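Side-chain contacts in nisin biosynthesis protein NisC (Lactococcus lactis subsp. lactis, PDB 2G0D), which catalyses, with a bound zinc ion, the cyclisation step that forms the thioether rings of the lantibiotic nisin: residues A[291-294]-A[300-303]; A[206-211]-A[236-241]. All coordinates share one frame; numbering follows the deposited sequence.

Interaction 1 of 2, residues A[291-294]-A[300-303]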
loop_
_atom_site.group_PDB
_atom_site.type_symbol
_atom_site.label_atom_id
_atom_site.label_comp_id
_atom_site.label_asym_id
_atom_site.label_seq_id
_atom_site.Cartn_x
_atom_site.Cartn_y
_atom_site.Cartn_z
ATOM N N GLY A 291 7.973 3.866 -12.389
ATOM C CA GLY A 291 7.866 4.037 -13.861
ATOM C C GLY A 291 9.201 4.400 -14.484
ATOM O O GLY A 291 9.634 3.781 -15.475
ATOM N N GLY A 292 9.875 5.378 -13.884
ATOM C CA GLY A 292 11.186 5.830 -14.339
ATOM C C GLY A 292 12.257 4.756 -14.319
ATOM O O GLY A 292 13.063 4.654 -15.262
ATOM N N LEU A 293 12.293 3.970 -13.245
ATOM C CA LEU A 293 13.240 2.856 -13.161
ATOM C C LEU A 293 12.827 1.724 -14.105
ATOM O O LEU A 293 13.690 1.176 -14.790
ATOM C CB LEU A 293 13.438 2.345 -11.728
ATOM C CG LEU A 293 13.969 3.374 -10.703
ATOM C CD1 LEU A 293 13.800 2.844 -9.248
ATOM C CD2 LEU A 293 15.410 3.810 -10.977
ATOM N N ALA A 294 11.528 1.400 -14.165
ATOM C CA ALA A 294 11.033 0.318 -15.052
ATOM C C ALA A 294 11.175 0.616 -16.549
ATOM O O ALA A 294 11.448 -0.302 -17.330
ATOM C CB ALA A 294 9.580 -0.027 -14.741
ATOM N N PHE A 300 11.594 10.873 -15.481
ATOM C CA PHE A 300 10.616 10.384 -14.480
ATOM C C PHE A 300 11.261 10.179 -13.112
ATOM O O PHE A 300 10.678 10.537 -12.100
ATOM C CB PHE A 300 9.969 9.052 -14.899
ATOM C CG PHE A 300 9.103 9.126 -16.147
ATOM C CD1 PHE A 300 8.556 10.325 -16.583
ATOM C CD2 PHE A 300 8.788 7.966 -16.836
ATOM C CE1 PHE A 300 7.741 10.382 -17.726
ATOM C CE2 PHE A 300 7.977 7.998 -17.980
ATOM C CZ PHE A 300 7.448 9.216 -18.421
ATOM N N VAL A 301 12.450 9.577 -13.070
ATOM C CA VAL A 301 13.106 9.364 -11.789
ATOM C C VAL A 301 13.426 10.715 -11.137
ATOM O O VAL A 301 13.070 10.939 -9.982
ATOM C CB VAL A 301 14.374 8.485 -11.904
ATOM C CG1 VAL A 301 15.086 8.417 -10.563
ATOM C CG2 VAL A 301 14.011 7.066 -12.353
ATOM N N ASP A 302 14.058 11.616 -11.893
ATOM C CA ASP A 302 14.368 12.967 -11.395
ATOM C C ASP A 302 13.090 13.733 -10.950
ATOM O O ASP A 302 13.111 14.438 -9.942
ATOM C CB ASP A 302 15.213 13.777 -12.427
ATOM C CG ASP A 302 16.627 13.178 -12.657
ATOM O OD1 ASP A 302 17.033 12.271 -11.883
ATOM O OD2 ASP A 302 17.341 13.605 -13.617
ATOM N N LYS A 303 11.987 13.575 -11.684
ATOM C CA LYS A 303 10.730 14.220 -11.283
ATOM C C LYS A 303 10.221 13.615 -9.985
ATOM O O LYS A 303 9.800 14.351 -9.095
ATOM C CB LYS A 303 9.644 14.075 -12.334
ATOM C CG LYS A 303 8.456 14.992 -12.046
ATOM C CD LYS A 303 7.604 15.259 -13.268
ATOM C CE LYS A 303 6.426 16.138 -12.895
ATOM N NZ LYS A 303 5.758 16.728 -14.055
#
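Phe300 and Val301 press on Gly291, Gly292 and Leu293 in a tight alpha-alpha hairpin of the NisC alpha toroid, where the antiparallel helices 281-294 and 298-314 follow each other across a short turn. The backbones come very close, with the CA atoms of Gly292 and Phe300 only 4.6 Å apart, because the glycine shows bare backbone to both partners. Phe300 leads with its CB, which sits 3.5 Å from Gly292 CA. Its first torsion (chi1 -65°) sets the ring anti to its own carbonyl carbon, and Gly292 CA lies at the ring edge, near its plane, 4.1 Å from Phe300 CD2. Away from the glycine, the phenylalanine side chain packs on Gln233 and Ile236 of helix 226-242. Val301 splits its two methyls: with chi1 at 174°, CG1 is anti to the backbone N while CG2 takes the place beside it and is pushed against the facing helix. CG2 comes within 3.5 Å of Gly292 C and also reaches the peptide N of Leu293. Leu293 closes the other flank; its side chain stands at about a right angle to that of Val301 and also touches Phe405. Between segments 291-294 and 300-303 the contact is van der Waals packing of side-chain carbons against backbone and one leucine branch, completed by Leu293 CD2 resting 3.8 Å from Val301 CG2.

Interaction 2 of 2, residues A[206-211]-A[236-241]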
loop_
_atom_site.group_PDB
_atom_site.type_symbol
_atom_site.label_atom_id
_atom_site.label_comp_id
_atom_site.label_asym_id
_atom_site.label_seq_id
_atom_site.Cartn_x
_atom_site.Cartn_y
_atom_site.Cartn_z
ATOM N N HIS A 206 -6.212 4.018 -3.887
ATOM C CA HIS A 206 -7.508 3.697 -4.463
ATOM C C HIS A 206 -7.649 4.008 -5.947
ATOM O O HIS A 206 -8.734 3.836 -6.523
ATOM C CB HIS A 206 -8.615 4.440 -3.696
ATOM C CG HIS A 206 -8.671 4.112 -2.244
ATOM N ND1 HIS A 206 -8.983 2.853 -1.780
ATOM C CD2 HIS A 206 -8.507 4.888 -1.145
ATOM C CE1 HIS A 206 -8.992 2.860 -0.459
ATOM N NE2 HIS A 206 -8.701 4.083 -0.048
ATOM N N GLY A 207 -6.574 4.484 -6.564
ATOM C CA GLY A 207 -6.667 5.039 -7.901
ATOM C C GLY A 207 -5.546 4.623 -8.825
ATOM O O GLY A 207 -4.946 3.544 -8.661
ATOM N N LEU A 208 -5.262 5.510 -9.783
ATOM C CA LEU A 208 -4.494 5.201 -10.994
ATOM C C LEU A 208 -3.000 4.979 -10.740
ATOM O O LEU A 208 -2.371 4.117 -11.371
ATOM C CB LEU A 208 -4.712 6.322 -12.041
ATOM C CG LEU A 208 -4.457 6.068 -13.536
ATOM C CD1 LEU A 208 -5.503 5.132 -14.189
ATOM C CD2 LEU A 208 -4.340 7.365 -14.305
ATOM N N ALA A 209 -2.435 5.751 -9.821
ATOM C CA ALA A 209 -1.022 5.629 -9.457
ATOM C C ALA A 209 -0.701 4.238 -8.959
ATOM O O ALA A 209 0.380 3.707 -9.241
ATOM C CB ALA A 209 -0.656 6.658 -8.386
ATOM N N GLY A 210 -1.631 3.662 -8.194
ATOM C CA GLY A 210 -1.452 2.353 -7.580
ATOM C C GLY A 210 -1.417 1.255 -8.619
ATOM O O GLY A 210 -0.582 0.349 -8.523
ATOM N N VAL A 211 -2.298 1.341 -9.627
ATOM C CA VAL A 211 -2.229 0.428 -10.766
ATOM C C VAL A 211 -0.916 0.590 -11.488
ATOM O O VAL A 211 -0.265 -0.392 -11.771
ATOM C CB VAL A 211 -3.382 0.625 -11.786
ATOM N N ILE A 236 1.196 7.282 -16.657
ATOM C CA ILE A 236 2.132 8.355 -16.376
ATOM C C ILE A 236 1.800 9.586 -17.215
ATOM O O ILE A 236 1.791 10.703 -16.706
ATOM C CB ILE A 236 3.604 7.919 -16.545
ATOM C CG1 ILE A 236 3.966 6.853 -15.507
ATOM C CG2 ILE A 236 4.546 9.121 -16.354
ATOM C CD1 ILE A 236 5.157 6.008 -15.901
ATOM N N PHE A 237 1.495 9.368 -18.496
ATOM C CA PHE A 237 1.053 10.443 -19.406
ATOM C C PHE A 237 -0.154 11.211 -18.827
ATOM O O PHE A 237 -0.233 12.444 -18.962
ATOM C CB PHE A 237 0.729 9.852 -20.792
ATOM C CG PHE A 237 0.254 10.866 -21.814
ATOM C CD1 PHE A 237 1.121 11.353 -22.785
ATOM C CD2 PHE A 237 -1.077 11.284 -21.845
ATOM C CE1 PHE A 237 0.676 12.270 -23.771
ATOM C CE2 PHE A 237 -1.531 12.207 -22.816
ATOM C CZ PHE A 237 -0.648 12.691 -23.777
ATOM N N ILE A 238 -1.069 10.490 -18.168
ATOM C CA ILE A 238 -2.238 11.122 -17.537
ATOM C C ILE A 238 -1.829 11.949 -16.311
ATOM O O ILE A 238 -2.375 13.023 -16.081
ATOM C CB ILE A 238 -3.367 10.106 -17.179
ATOM C CG1 ILE A 238 -3.978 9.503 -18.452
ATOM C CG2 ILE A 238 -4.457 10.779 -16.339
ATOM C CD1 ILE A 238 -4.852 8.291 -18.206
ATOM N N TYR A 239 -0.867 11.456 -15.531
ATOM C CA TYR A 239 -0.310 12.271 -14.447
ATOM C C TYR A 239 0.360 13.533 -14.979
ATOM O O TYR A 239 0.125 14.628 -14.453
ATOM C CB TYR A 239 0.587 11.448 -13.504
ATOM C CG TYR A 239 -0.264 10.740 -12.486
ATOM C CD1 TYR A 239 -0.628 11.366 -11.283
ATOM C CD2 TYR A 239 -0.781 9.473 -12.759
ATOM C CE1 TYR A 239 -1.475 10.730 -10.365
ATOM C CE2 TYR A 239 -1.609 8.823 -11.853
ATOM C CZ TYR A 239 -1.949 9.453 -10.664
ATOM O OH TYR A 239 -2.763 8.784 -9.801
ATOM N N GLU A 240 1.152 13.388 -16.040
ATOM C CA GLU A 240 1.851 14.518 -16.633
ATOM C C GLU A 240 0.865 15.553 -17.162
ATOM O O GLU A 240 1.111 16.762 -17.049
ATOM C CB GLU A 240 2.798 14.065 -17.774
ATOM C CG GLU A 240 4.116 13.410 -17.311
ATOM C CD GLU A 240 5.016 14.377 -16.535
ATOM O OE1 GLU A 240 5.906 15.009 -17.147
ATOM O OE2 GLU A 240 4.822 14.511 -15.303
ATOM N N LYS A 241 -0.247 15.085 -17.730
ATOM C CA LYS A 241 -1.207 15.999 -18.355
ATOM C C LYS A 241 -1.982 16.801 -17.315
ATOM O O LYS A 241 -2.163 18.009 -17.470
ATOM C CB LYS A 241 -2.186 15.269 -19.284
ATOM C CG LYS A 241 -2.705 16.133 -20.461
ATOM C CD LYS A 241 -1.684 16.133 -21.629
ATOM C CE LYS A 241 -2.222 16.786 -22.897
ATOM N NZ LYS A 241 -2.266 18.289 -22.811
#
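The first turn of helix 208-221 in the NisC alpha toroid, with Gly207 as its N-cap residue, meets helix 226-242 where Tyr239 reaches Leu208 and Ala209. The phenol oxygen touches the backbone: Ala209 N gives Tyr239 OH a weak hydrogen bond of 3.1 Å, bent to 122° at the hydrogen. The stronger partner of this hydroxyl is the carbonyl O of Met202, to which it donates, so two bonds, one of them weak, reach the buried oxygen. Ala209 CB crowds the same end of the ring, 3.3 Å from Tyr239 OH. Leu208 and Tyr239 run past each other in opposite senses, CD2 of the leucine lying 3.9 Å from Tyr239 CE2, oblique to the ring. With chi1 at -159°, Leu208 CG swings opposite the backbone N and carries CD2 to both the ring and Ile238, whose CG2 it meets at 4.0 Å; the leucine and isoleucine side chains cross at about a right angle. Trp252 adds an edge-to-face ring contact to Tyr239, whose side chain also packs on helix 281-294. The Ala209 side chain is about 13 Å from the zinc ion; the contact is helix-helix packing within the alpha toroid of lanthionine synthetase C-like proteins.

How the interactions relate
Both interactions lie on the same side of the chain's centre and join through helix 226-242. Interaction 2 is a buried contact and includes polar chemistry, since a helix start meets a tyrosine hydroxyl; interaction 1 is partly buried, farther from the chain centre, and has packing but no hydrogen bonds between its segments. Their centres are about 13 Å apart, yet they touch directly: Lys303 NZ forms a salt bridge with Glu240 OE2 at 2.7 Å, and Ile236 receives the Phe300 ring, CZ to CG2 3.6 Å, as well as Gly291. Each joins two consecutive helices, interaction 1 at the turn between them and interaction 2 toward the ends far from it.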